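Local coordinates for protein NalP translocator (Neisseria meningitidis, PDB 1UYN) that forms the outer-membrane beta-barrel pore of an autotransporter, through which the secreted protease passenger domain is translocated to the bacterial cell surface, at residues 54-59 with 63-68. Residues are numbered along the deposited sequence; the frame is centred on the assembly and turned at random.
Sequences GTWEQG and GKMRGS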
# COMPACT_ATOMS: atom_id res chain seq x y z
N GLY A 54 8.01 -5.50 8.39
CA GLY A 54 8.29 -4.63 9.51
C GLY A 54 7.90 -5.17 10.86
O GLY A 54 7.47 -6.32 11.01
N THR A 55 8.11 -4.32 11.86
CA THR A 55 7.62 -4.52 13.21
C THR A 55 6.73 -3.33 13.58
O THR A 55 6.86 -2.24 13.00
CB THR A 55 8.80 -4.64 14.19
OG1 THR A 55 9.74 -3.60 13.93
CG2 THR A 55 9.61 -5.90 13.94
N TRP A 56 5.81 -3.52 14.53
CA TRP A 56 4.87 -2.47 14.87
C TRP A 56 4.31 -2.69 16.27
O TRP A 56 3.68 -3.69 16.53
CB TRP A 56 3.76 -2.47 13.82
CG TRP A 56 2.84 -1.25 13.72
CD1 TRP A 56 2.81 -0.14 14.53
CD2 TRP A 56 1.79 -1.05 12.74
NE1 TRP A 56 1.82 0.73 14.12
CE2 TRP A 56 1.17 0.19 13.03
CE3 TRP A 56 1.30 -1.81 11.65
CZ2 TRP A 56 0.10 0.71 12.28
CZ3 TRP A 56 0.22 -1.30 10.90
CH2 TRP A 56 -0.36 -0.05 11.22
N GLU A 57 4.57 -1.77 17.19
CA GLU A 57 3.82 -1.70 18.44
C GLU A 57 2.49 -0.95 18.25
O GLU A 57 2.48 0.26 18.01
CB GLU A 57 4.62 -1.01 19.53
CG GLU A 57 4.03 -1.20 20.93
CD GLU A 57 4.65 -2.36 21.65
OE1 GLU A 57 5.49 -3.04 20.99
OE2 GLU A 57 4.32 -2.61 22.85
N GLN A 58 1.38 -1.66 18.37
CA GLN A 58 0.05 -1.09 18.19
C GLN A 58 -0.67 -1.07 19.52
O GLN A 58 -1.49 -1.96 19.81
CB GLN A 58 -0.77 -1.92 17.20
CG GLN A 58 -0.27 -1.85 15.76
CD GLN A 58 -1.32 -2.32 14.78
OE1 GLN A 58 -2.37 -1.69 14.67
NE2 GLN A 58 -1.02 -3.42 14.05
N GLY A 59 -0.36 -0.06 20.33
CA GLY A 59 -1.02 0.16 21.60
C GLY A 59 -0.74 -0.95 22.58
O GLY A 59 -1.66 -1.60 23.06
N GLY A 63 4.17 -6.55 17.09
CA GLY A 63 3.88 -7.56 16.10
C GLY A 63 4.79 -7.45 14.91
O GLY A 63 5.59 -6.51 14.80
N LYS A 64 4.70 -8.45 14.04
CA LYS A 64 5.58 -8.54 12.90
C LYS A 64 4.72 -8.81 11.68
O LYS A 64 4.06 -9.85 11.58
CB LYS A 64 6.65 -9.63 13.11
CG LYS A 64 7.87 -9.16 13.90
CD LYS A 64 8.65 -10.30 14.60
CE LYS A 64 10.00 -9.80 15.16
NZ LYS A 64 10.47 -10.52 16.42
N MET A 65 4.73 -7.86 10.76
CA MET A 65 4.06 -8.03 9.48
C MET A 65 5.05 -8.45 8.39
O MET A 65 6.18 -7.99 8.34
CB MET A 65 3.40 -6.72 9.07
CG MET A 65 4.41 -5.59 9.02
SD MET A 65 3.91 -4.17 9.96
CE MET A 65 2.46 -3.62 8.66
N ARG A 66 4.60 -9.33 7.53
CA ARG A 66 5.32 -9.71 6.33
C ARG A 66 4.27 -9.75 5.24
O ARG A 66 3.11 -10.06 5.47
CB ARG A 66 5.98 -11.09 6.47
CG ARG A 66 7.36 -11.11 7.14
CD ARG A 66 7.88 -12.54 7.49
NE ARG A 66 9.31 -12.59 7.85
CZ ARG A 66 9.94 -13.68 8.36
NH1 ARG A 66 9.27 -14.82 8.57
NH2 ARG A 66 11.24 -13.63 8.67
N GLY A 67 4.65 -9.43 4.04
CA GLY A 67 3.66 -9.33 3.00
C GLY A 67 4.24 -9.42 1.63
O GLY A 67 5.29 -8.91 1.37
N SER A 68 3.48 -10.06 0.75
CA SER A 68 3.80 -10.20 -0.64
C SER A 68 2.58 -9.88 -1.51
O SER A 68 1.52 -10.41 -1.30
CB SER A 68 4.18 -11.64 -0.88
OG SER A 68 4.69 -11.80 -2.18
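The loop end of an antiparallel beta hairpin pairs Gly54, Thr55 and Trp56 with Met65, Lys64 and Gly63. Two hydrogen-bonded pairs flank a non-hydrogen-bonded one. In the first, Gly54 N gives a bond of 3.1 Å to Met65 O, and Gly54 O takes the N-H of Met65 in return; in the second, Trp56 N reaches Gly63 O at 3.0 Å and Trp56 O accepts from Gly63 N. Between them, Thr55 CA-H leans on Gly63 O, 3.3 Å from CA.

The hairpin joins strands 43-57 and 62-79, the first two of the twelve-stranded translocator barrel, and its two faces differ. On the inner one, facing helix 12-34 in the pore, bends of the Met65 chain at chi2 (-128°) and chi3 (-72°) bring Met65 CE to 3.7 Å from Trp56 CE3, meeting the indole obliquely. Met65 SD lies 5.2 Å from the centroid of the Trp56 six-membered ring, a Met-aromatic contact. Gln58 CG lies above one face of the indole, toward its rim. Asp23 of the helix touches both Trp56 and Met65, and Tyr295 meets the indole edge-to-face. On the other face, Thr55 and Lys64 run side by side, Thr55 CG2 3.7 Å from Lys64 CG.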